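PDB 1IUG: putative aspartate aminotransferase from Thermus thermophilus, which probably catalyses the pyridoxal-phosphate-dependent transfer of amino groups between amino acids such as aspartate and 2-oxo acids. Local coordinates for residues 296-299 with 300-304; 329-332 with 333-337; 339-342 with 343-347. All coordinates share one frame; numbering follows the deposited sequence.

Interaction 1: residues 296-299 with 300-304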
ATOM      1  N   ALA A 296      14.826  16.318  23.719  1.00 46.37           N
ATOM      2  CA  ALA A 296      15.744  16.827  22.704  1.00 47.28           C
ATOM      3  C   ALA A 296      17.211  16.570  23.043  1.00 47.83           C
ATOM      4  O   ALA A 296      18.030  16.354  22.150  1.00 48.62           O
ATOM      5  CB  ALA A 296      15.505  18.317  22.484  1.00 47.54           C
ATOM      6  N   ARG A 297      17.533  16.572  24.333  1.00 48.56           N
ATOM      7  CA  ARG A 297      18.902  16.338  24.787  1.00 49.52           C
ATOM      8  C   ARG A 297      19.303  14.880  24.532  1.00 47.66           C
ATOM      9  O   ARG A 297      20.411  14.610  24.076  1.00 46.82           O
ATOM     10  CB  ARG A 297      19.024  16.686  26.280  1.00 53.11           C
ATOM     11  CG  ARG A 297      20.368  17.296  26.718  1.00 57.74           C
ATOM     12  CD  ARG A 297      21.549  16.370  26.461  1.00 62.16           C
ATOM     13  NE  ARG A 297      22.843  17.004  26.716  1.00 66.03           N
ATOM     14  CZ  ARG A 297      23.325  17.292  27.923  1.00 68.20           C
ATOM     15  NH1 ARG A 297      22.622  17.014  29.014  1.00 69.65           N
ATOM     16  NH2 ARG A 297      24.529  17.838  28.040  1.00 69.55           N
ATOM     17  N   VAL A 298      18.395  13.951  24.821  1.00 47.01           N
ATOM     18  CA  VAL A 298      18.646  12.521  24.621  1.00 46.36           C
ATOM     19  C   VAL A 298      18.645  12.211  23.123  1.00 45.00           C
ATOM     20  O   VAL A 298      19.456  11.424  22.634  1.00 43.64           O
ATOM     21  CB  VAL A 298      17.564  11.660  25.330  1.00 46.82           C
ATOM     22  CG1 VAL A 298      17.857  10.176  25.160  1.00 45.72           C
ATOM     23  CG2 VAL A 298      17.500  12.014  26.807  1.00 46.99           C
ATOM     24  N   LYS A 299      17.727  12.858  22.413  1.00 45.05           N
ATOM     25  CA  LYS A 299      17.559  12.717  20.970  1.00 44.66           C
ATOM     26  C   LYS A 299      18.866  13.122  20.277  1.00 44.36           C
ATOM     27  O   LYS A 299      19.373  12.396  19.418  1.00 43.66           O
ATOM     28  CB  LYS A 299      16.385  13.614  20.542  1.00 46.59           C
ATOM     29  CG  LYS A 299      15.768  13.424  19.149  1.00 48.88           C
ATOM     30  CD  LYS A 299      16.731  13.654  17.997  1.00 53.47           C
ATOM     31  CE  LYS A 299      16.046  13.465  16.642  1.00 57.20           C
ATOM     32  NZ  LYS A 299      14.594  13.102  16.742  1.00 58.36           N
ATOM     33  N   GLU A 300      19.433  14.253  20.690  1.00 43.74           N
ATOM     34  CA  GLU A 300      20.679  14.746  20.104  1.00 44.26           C
ATOM     35  C   GLU A 300      21.912  13.965  20.541  1.00 41.93           C
ATOM     36  O   GLU A 300      22.872  13.844  19.779  1.00 41.79           O
ATOM     37  CB  GLU A 300      20.861  16.240  20.391  1.00 47.57           C
ATOM     38  CG  GLU A 300      19.866  17.128  19.652  1.00 52.90           C
ATOM     39  CD  GLU A 300      19.989  18.597  20.030  1.00 57.51           C
ATOM     40  OE1 GLU A 300      19.107  19.100  20.764  1.00 58.86           O
ATOM     41  OE2 GLU A 300      20.964  19.249  19.591  1.00 59.14           O
ATOM     42  N   ALA A 301      21.886  13.428  21.758  1.00 38.87           N
ATOM     43  CA  ALA A 301      23.008  12.645  22.269  1.00 36.47           C
ATOM     44  C   ALA A 301      23.176  11.378  21.432  1.00 35.98           C
ATOM     45  O   ALA A 301      24.296  10.978  21.112  1.00 36.10           O
ATOM     46  CB  ALA A 301      22.790  12.294  23.731  1.00 35.36           C
ATOM     47  N   PHE A 302      22.061  10.743  21.084  1.00 35.20           N
ATOM     48  CA  PHE A 302      22.104   9.541  20.261  1.00 34.92           C
ATOM     49  C   PHE A 302      22.449   9.905  18.815  1.00 34.31           C
ATOM     50  O   PHE A 302      23.240   9.218  18.167  1.00 32.32           O
ATOM     51  CB  PHE A 302      20.766   8.791  20.321  1.00 33.97           C
ATOM     52  CG  PHE A 302      20.657   7.837  21.477  1.00 32.42           C
ATOM     53  CD1 PHE A 302      19.877   8.148  22.585  1.00 31.87           C
ATOM     54  CD2 PHE A 302      21.348   6.628  21.463  1.00 32.68           C
ATOM     55  CE1 PHE A 302      19.786   7.270  23.666  1.00 31.16           C
ATOM     56  CE2 PHE A 302      21.264   5.741  22.538  1.00 33.16           C
ATOM     57  CZ  PHE A 302      20.481   6.064  23.643  1.00 31.37           C
ATOM     58  N   ALA A 303      21.882  11.011  18.333  1.00 34.28           N
ATOM     59  CA  ALA A 303      22.121  11.479  16.968  1.00 36.89           C
ATOM     60  C   ALA A 303      23.599  11.715  16.666  1.00 39.51           C
ATOM     61  O   ALA A 303      24.082  11.315  15.605  1.00 39.47           O
ATOM     62  CB  ALA A 303      21.314  12.744  16.683  1.00 34.59           C
ATOM     63  N   GLN A 304      24.318  12.348  17.595  1.00 41.28           N
ATOM     64  CA  GLN A 304      25.741  12.606  17.384  1.00 44.41           C
ATOM     65  C   GLN A 304      26.562  11.311  17.370  1.00 43.62           C
ATOM     66  O   GLN A 304      27.718  11.306  16.949  1.00 44.39           O
ATOM     67  CB  GLN A 304      26.291  13.627  18.399  1.00 47.24           C
ATOM     68  CG  GLN A 304      26.189  13.235  19.867  1.00 53.81           C
ATOM     69  CD  GLN A 304      26.670  14.337  20.815  1.00 57.86           C
ATOM     70  OE1 GLN A 304      25.955  15.311  21.074  1.00 58.89           O
ATOM     71  NE2 GLN A 304      27.880  14.175  21.348  1.00 57.88           N
TER
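Val-298 and Phe-302, one turn apart on the alpha-helix 295-303, form an apolar pair on its buried side. The helix packs against the mixed sheet that includes strands 307-311 and 320-323, in a class-V aminotransferase.

The apolar contact is between two side chains lying side by side and pointing the same way. Val-298 CG1 reaches Phe-302 CE1 at 3.8 Å, arriving in the plane of the ring at its edge, so the flat faces take no part in it. With CG1 turned opposite the backbone N (chi1 -178°), this methyl comes level with the ring. Beyond the helix, both residues rest on Ile-309, and Phe-302 also meets Leu-323 and Val-344. A branched chain and a flat ring suit a buried face where helix and sheet must fit closely. With an alanine in place of Phe-302, the Val-298 methyl would lose its ring edge, and a gap would probably open between the helix and Leu-323.

The main-chain bonds are the regular i to i+4 set. Glu-300 N gives to Ala-296 O at 2.9 Å, and Phe-302 N gives to Val-298 O at 3.1 Å. The small side chains of Ala-301 and Ala-303 stay close to the backbone; Ala-301 touches Val-344 of helix 331-348, whereas Ala-303 is on the solvent side.

The polar chains also occupy the outer side. Glu-300, extended beyond CG, lays its aliphatic part back over the preceding turn, bringing its CG to 3.2 Å from Ala-296 O.

Interaction 2: residues 329-332 with 333-337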
ATOM      1  N   TYR A 329      19.815  -7.089  13.721  1.00 28.35           N
ATOM      2  CA  TYR A 329      21.040  -6.915  14.499  1.00 27.56           C
ATOM      3  C   TYR A 329      21.382  -8.228  15.161  1.00 27.44           C
ATOM      4  O   TYR A 329      20.486  -8.961  15.593  1.00 26.63           O
ATOM      5  CB  TYR A 329      20.841  -5.884  15.612  1.00 26.82           C
ATOM      6  CG  TYR A 329      20.640  -4.472  15.139  1.00 27.34           C
ATOM      7  CD1 TYR A 329      19.393  -3.850  15.241  1.00 26.45           C
ATOM      8  CD2 TYR A 329      21.702  -3.744  14.611  1.00 26.61           C
ATOM      9  CE1 TYR A 329      19.214  -2.531  14.831  1.00 27.78           C
ATOM     10  CE2 TYR A 329      21.535  -2.432  14.198  1.00 29.19           C
ATOM     11  CZ  TYR A 329      20.292  -1.829  14.310  1.00 29.23           C
ATOM     12  OH  TYR A 329      20.148  -0.528  13.901  1.00 30.66           O
ATOM     13  N   ASP A 330      22.675  -8.525  15.261  1.00 27.44           N
ATOM     14  CA  ASP A 330      23.079  -9.757  15.915  1.00 29.06           C
ATOM     15  C   ASP A 330      23.464  -9.503  17.368  1.00 28.43           C
ATOM     16  O   ASP A 330      23.295  -8.396  17.884  1.00 28.13           O
ATOM     17  CB  ASP A 330      24.192 -10.489  15.134  1.00 29.31           C
ATOM     18  CG  ASP A 330      25.557  -9.797  15.204  1.00 31.10           C
ATOM     19  OD1 ASP A 330      26.511 -10.368  14.637  1.00 30.52           O
ATOM     20  OD2 ASP A 330      25.701  -8.715  15.814  1.00 31.35           O
ATOM     21  N   ARG A 331      23.947 -10.556  18.013  1.00 29.62           N
ATOM     22  CA  ARG A 331      24.386 -10.563  19.407  1.00 29.87           C
ATOM     23  C   ARG A 331      25.378  -9.419  19.704  1.00 29.71           C
ATOM     24  O   ARG A 331      25.192  -8.641  20.641  1.00 28.12           O
ATOM     25  CB  ARG A 331      25.062 -11.925  19.649  1.00 32.90           C
ATOM     26  CG  ARG A 331      25.002 -12.550  21.037  1.00 37.20           C
ATOM     27  CD  ARG A 331      25.649 -11.707  22.109  1.00 42.42           C
ATOM     28  NE  ARG A 331      26.069 -12.498  23.271  1.00 46.38           N
ATOM     29  CZ  ARG A 331      25.260 -13.229  24.037  1.00 48.91           C
ATOM     30  NH1 ARG A 331      23.956 -13.306  23.781  1.00 49.64           N
ATOM     31  NH2 ARG A 331      25.753 -13.844  25.104  1.00 50.17           N
ATOM     32  N   TYR A 332      26.378  -9.273  18.843  1.00 28.13           N
ATOM     33  CA  TYR A 332      27.424  -8.276  19.040  1.00 28.66           C
ATOM     34  C   TYR A 332      27.122  -6.836  18.658  1.00 28.49           C
ATOM     35  O   TYR A 332      27.705  -5.908  19.221  1.00 27.45           O
ATOM     36  CB  TYR A 332      28.719  -8.801  18.430  1.00 27.07           C
ATOM     37  CG  TYR A 332      28.971 -10.195  18.954  1.00 29.03           C
ATOM     38  CD1 TYR A 332      28.702 -11.318  18.166  1.00 28.29           C
ATOM     39  CD2 TYR A 332      29.345 -10.398  20.285  1.00 25.96           C
ATOM     40  CE1 TYR A 332      28.787 -12.601  18.692  1.00 27.88           C
ATOM     41  CE2 TYR A 332      29.433 -11.676  20.822  1.00 27.29           C
ATOM     42  CZ  TYR A 332      29.150 -12.772  20.021  1.00 28.81           C
ATOM     43  OH  TYR A 332      29.214 -14.037  20.550  1.00 26.93           O
ATOM     44  N   GLU A 333      26.196  -6.642  17.725  1.00 27.34           N
ATOM     45  CA  GLU A 333      25.813  -5.292  17.343  1.00 28.33           C
ATOM     46  C   GLU A 333      24.982  -4.728  18.492  1.00 27.18           C
ATOM     47  O   GLU A 333      25.060  -3.540  18.805  1.00 27.22           O
ATOM     48  CB  GLU A 333      25.027  -5.306  16.031  1.00 27.15           C
ATOM     49  CG  GLU A 333      25.913  -5.583  14.830  1.00 28.44           C
ATOM     50  CD  GLU A 333      25.137  -5.851  13.558  1.00 30.54           C
ATOM     51  OE1 GLU A 333      25.537  -5.317  12.509  1.00 32.42           O
ATOM     52  OE2 GLU A 333      24.144  -6.606  13.595  1.00 31.56           O
ATOM     53  N   ALA A 334      24.228  -5.607  19.149  1.00 27.86           N
ATOM     54  CA  ALA A 334      23.401  -5.226  20.289  1.00 27.87           C
ATOM     55  C   ALA A 334      24.307  -4.790  21.440  1.00 28.57           C
ATOM     56  O   ALA A 334      24.048  -3.774  22.086  1.00 28.60           O
ATOM     57  CB  ALA A 334      22.518  -6.390  20.717  1.00 28.10           C
ATOM     58  N   LEU A 335      25.376  -5.552  21.685  1.00 27.63           N
ATOM     59  CA  LEU A 335      26.331  -5.214  22.743  1.00 28.77           C
ATOM     60  C   LEU A 335      26.943  -3.843  22.452  1.00 29.18           C
ATOM     61  O   LEU A 335      27.230  -3.068  23.365  1.00 30.56           O
ATOM     62  CB  LEU A 335      27.439  -6.269  22.848  1.00 28.87           C
ATOM     63  CG  LEU A 335      27.127  -7.623  23.492  1.00 30.68           C
ATOM     64  CD1 LEU A 335      28.380  -8.504  23.491  1.00 31.03           C
ATOM     65  CD2 LEU A 335      26.640  -7.426  24.918  1.00 30.61           C
ATOM     66  N   GLY A 336      27.120  -3.544  21.168  1.00 29.28           N
ATOM     67  CA  GLY A 336      27.665  -2.259  20.770  1.00 29.64           C
ATOM     68  C   GLY A 336      26.692  -1.138  21.086  1.00 30.19           C
ATOM     69  O   GLY A 336      27.105  -0.063  21.524  1.00 30.11           O
ATOM     70  N   VAL A 337      25.401  -1.392  20.861  1.00 30.02           N
ATOM     71  CA  VAL A 337      24.346  -0.415  21.133  1.00 30.12           C
ATOM     72  C   VAL A 337      24.289  -0.161  22.640  1.00 31.44           C
ATOM     73  O   VAL A 337      24.076   0.972  23.080  1.00 29.83           O
ATOM     74  CB  VAL A 337      22.950  -0.917  20.648  1.00 29.43           C
ATOM     75  CG1 VAL A 337      21.874   0.093  20.997  1.00 29.20           C
ATOM     76  CG2 VAL A 337      22.959  -1.147  19.151  1.00 30.67           C
TER
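Glu-333 turns back over the chain before it, and its OE2 receives the backbone N-H of Asp-330 at 2.9 Å. The N-H points well at the oxygen (156°), which uses its anti lone pair, the one away from OE1. Glutamate suits this place because its chain, extended beyond CG, is long enough to span the first turn. The other oxygen, OE1, forms a salt bridge with Arg-11.

In return, Glu-333 N donates to Asp-330 OD2, also at 2.9 Å, meeting the oxygen nearly along its C-O bond. These two reciprocal bonds make a capping box, with Asp-330 as N-cap of helix 331-348. Asp-330 is short enough to bring OD2 onto the first turn, its CG standing between the backbone N and the carbonyl carbon (chi1 72°). The carboxylates cross at about a right angle, with OD2 and OE2 3.4 Å apart; Arg-11 and the donors at the helix start would probably offset the two negative charges.

Tyr-329 lies on the other flank of Glu-333. Its ring edge faces the carboxylate, CD2 standing 3.9 Å from Glu-333 OE2, while the ring and carboxylate planes are steeply inclined. The buried tyrosine satisfies its hydroxyl by bonding to Leu-4 O.

Tyr-332, on the exposed side, runs alongside Leu-335, with CD2 3.8 Å from Leu-335 CD1. Arg-331 CB stands over one face of its ring, offset toward the rim, so the aromatic group gains apolar company despite its exposure. Leu-335 also leans on Trp-259 of helix 250-270, and Trp-259 makes a cation-pi contact with Arg-331.

Interaction 3: residues 339-342 with 343-347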
ATOM      1  N   GLY A 339      26.716  -0.256  24.666  1.00 33.35           N
ATOM      2  CA  GLY A 339      27.831   0.611  25.000  1.00 33.40           C
ATOM      3  C   GLY A 339      27.506   2.054  24.658  1.00 33.76           C
ATOM      4  O   GLY A 339      27.864   2.971  25.399  1.00 33.81           O
ATOM      5  N   MET A 340      26.824   2.246  23.531  1.00 34.21           N
ATOM      6  CA  MET A 340      26.420   3.574  23.076  1.00 34.34           C
ATOM      7  C   MET A 340      25.424   4.161  24.069  1.00 34.37           C
ATOM      8  O   MET A 340      25.440   5.360  24.346  1.00 33.94           O
ATOM      9  CB  MET A 340      25.758   3.489  21.699  1.00 34.56           C
ATOM     10  CG  MET A 340      25.336   4.839  21.131  1.00 34.09           C
ATOM     11  SD  MET A 340      24.154   4.698  19.781  1.00 35.64           S
ATOM     12  CE  MET A 340      25.196   4.015  18.486  1.00 35.77           C
ATOM     13  N   PHE A 341      24.541   3.303  24.573  1.00 34.42           N
ATOM     14  CA  PHE A 341      23.532   3.705  25.538  1.00 35.66           C
ATOM     15  C   PHE A 341      24.252   4.124  26.827  1.00 35.89           C
ATOM     16  O   PHE A 341      23.894   5.130  27.431  1.00 33.43           O
ATOM     17  CB  PHE A 341      22.550   2.549  25.780  1.00 34.67           C
ATOM     18  CG  PHE A 341      21.289   2.947  26.507  1.00 35.02           C
ATOM     19  CD1 PHE A 341      20.957   4.289  26.695  1.00 33.97           C
ATOM     20  CD2 PHE A 341      20.438   1.972  27.019  1.00 35.71           C
ATOM     21  CE1 PHE A 341      19.803   4.651  27.384  1.00 33.15           C
ATOM     22  CE2 PHE A 341      19.275   2.328  27.712  1.00 35.41           C
ATOM     23  CZ  PHE A 341      18.961   3.671  27.894  1.00 33.13           C
ATOM     24  N   ARG A 342      25.293   3.378  27.204  1.00 38.50           N
ATOM     25  CA  ARG A 342      26.087   3.697  28.392  1.00 42.14           C
ATOM     26  C   ARG A 342      26.632   5.115  28.251  1.00 42.13           C
ATOM     27  O   ARG A 342      26.468   5.940  29.142  1.00 41.69           O
ATOM     28  CB  ARG A 342      27.296   2.762  28.529  1.00 46.59           C
ATOM     29  CG  ARG A 342      27.016   1.305  28.839  1.00 52.18           C
ATOM     30  CD  ARG A 342      26.276   1.122  30.149  1.00 57.27           C
ATOM     31  NE  ARG A 342      26.630  -0.116  30.854  1.00 61.57           N
ATOM     32  CZ  ARG A 342      26.709  -1.330  30.307  1.00 62.83           C
ATOM     33  NH1 ARG A 342      26.466  -1.524  29.016  1.00 64.49           N
ATOM     34  NH2 ARG A 342      27.019  -2.367  31.072  1.00 65.01           N
ATOM     35  N   GLU A 343      27.275   5.383  27.115  1.00 42.30           N
ATOM     36  CA  GLU A 343      27.866   6.691  26.838  1.00 42.68           C
ATOM     37  C   GLU A 343      26.875   7.848  26.899  1.00 42.43           C
ATOM     38  O   GLU A 343      27.195   8.909  27.431  1.00 41.53           O
ATOM     39  CB  GLU A 343      28.578   6.681  25.482  1.00 42.99           C
ATOM     40  CG  GLU A 343      29.739   5.698  25.411  1.00 44.81           C
ATOM     41  CD  GLU A 343      30.575   5.834  24.145  1.00 45.79           C
ATOM     42  OE1 GLU A 343      30.228   6.661  23.273  1.00 44.54           O
ATOM     43  OE2 GLU A 343      31.588   5.108  24.030  1.00 46.92           O
ATOM     44  N   VAL A 344      25.682   7.644  26.345  1.00 42.22           N
ATOM     45  CA  VAL A 344      24.645   8.676  26.352  1.00 42.71           C
ATOM     46  C   VAL A 344      24.202   8.964  27.787  1.00 44.44           C
ATOM     47  O   VAL A 344      23.912  10.108  28.136  1.00 43.08           O
ATOM     48  CB  VAL A 344      23.423   8.252  25.499  1.00 41.92           C
ATOM     49  CG1 VAL A 344      22.280   9.241  25.667  1.00 40.94           C
ATOM     50  CG2 VAL A 344      23.819   8.167  24.037  1.00 41.74           C
ATOM     51  N   LEU A 345      24.175   7.919  28.610  1.00 45.64           N
ATOM     52  CA  LEU A 345      23.785   8.034  30.008  1.00 48.18           C
ATOM     53  C   LEU A 345      24.817   8.836  30.811  1.00 50.16           C
ATOM     54  O   LEU A 345      24.452   9.705  31.605  1.00 50.09           O
ATOM     55  CB  LEU A 345      23.589   6.637  30.609  1.00 47.27           C
ATOM     56  CG  LEU A 345      22.153   6.160  30.861  1.00 47.42           C
ATOM     57  CD1 LEU A 345      21.207   6.655  29.787  1.00 47.18           C
ATOM     58  CD2 LEU A 345      22.122   4.647  30.960  1.00 46.58           C
ATOM     59  N   GLU A 346      26.097   8.569  30.565  1.00 51.89           N
ATOM     60  CA  GLU A 346      27.187   9.262  31.250  1.00 55.01           C
ATOM     61  C   GLU A 346      27.251  10.742  30.883  1.00 56.76           C
ATOM     62  O   GLU A 346      27.796  11.548  31.636  1.00 56.86           O
ATOM     63  CB  GLU A 346      28.532   8.610  30.920  1.00 55.94           C
ATOM     64  CG  GLU A 346      28.661   7.159  31.368  1.00 58.76           C
ATOM     65  CD  GLU A 346      29.983   6.520  30.958  1.00 60.91           C
ATOM     66  OE1 GLU A 346      30.663   7.050  30.049  1.00 61.57           O
ATOM     67  OE2 GLU A 346      30.337   5.474  31.547  1.00 62.09           O
ATOM     68  N   GLU A 347      26.710  11.088  29.717  1.00 58.18           N
ATOM     69  CA  GLU A 347      26.712  12.468  29.240  1.00 59.70           C
ATOM     70  C   GLU A 347      25.532  13.288  29.757  1.00 61.14           C
ATOM     71  O   GLU A 347      25.712  14.417  30.215  1.00 61.78           O
ATOM     72  CB  GLU A 347      26.727  12.506  27.704  1.00 58.92           C
ATOM     73  CG  GLU A 347      26.803  13.919  27.120  1.00 59.01           C
ATOM     74  CD  GLU A 347      26.691  13.954  25.603  1.00 58.88           C
ATOM     75  OE1 GLU A 347      25.760  14.612  25.094  1.00 59.34           O
ATOM     76  OE2 GLU A 347      27.538  13.341  24.918  1.00 57.96           O
TER
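Four successive i to i+4 bonds bind the two halves of this stretch, from Glu-343 N to Gly-339 O (3.0 Å) through to Glu-346 N to Arg-342 O. They belong to the interior of the long alpha-helix 331-348, which runs near the end of the chain and is amphipathic here: one flank is buried against helices 250-270 and 295-303, the other carries charges.

On the buried flank, Phe-341 and Leu-345 meet at a slant. Leu-345 CD1 presses on the ring at CE1, only 3.4 Å away, a tight approach, while its other methyl, CD2, stands over one face of the ring, displaced toward the rim. Leucine suits this position because its forked end can set one methyl against CE1 and hold the other above a face. Its first torsion (chi1 -106°) lies away from a staggered value, so the conformation is unusual and may be somewhat strained. Phe-341, with CG opposite the backbone N, reaches on to Phe-321 and Leu-323 of the sheet and to Val-267 of helix 250-270, which Leu-345 touches as well.

Val-344, one residue before Leu-345, sits on the flank that meets helix 295-303. A beta-branched chain keeps its bulk close to the backbone, so CG2 comes within 3.3 Å of Met-340 O.

The charged residues lie outside this core. Arg-342 bends at chi2 and chi3 and gives NE to Glu-270 in a salt bridge, which ties the helix to the end of helix 250-270; the carboxylate of Glu-346 is too far to compete, its OE2 being 6.7 Å from Arg-342 NE. Glu-347 OE2 pairs with Arg-305. Glu-343, extended beyond CG, lays its CG 3.3 Å from Gly-339 O.

Along the chain the order is interaction 1, interaction 2, interaction 3. Interaction 1 occupies helix 295-303; strands 307-311 and 320-323 follow before interaction 2 opens helix 331-348, which interaction 3 continues with its centre about 15 Å further on. Interactions 1 and 3 are about 11 Å apart by centres and touch where the two helices pack, through Phe-302 with Phe-341 and Ala-301 with Val-344. Interaction 2 does not touch interaction 1, their nearest atoms being about 6 Å apart. Together the helices back strand 320-323, which bears Arg-322, the predicted substrate-binding residue; with the side chains of Phe-302 and Phe-341 about 9 to 10 Å from that of Arg-322, they probably form a layer behind the site.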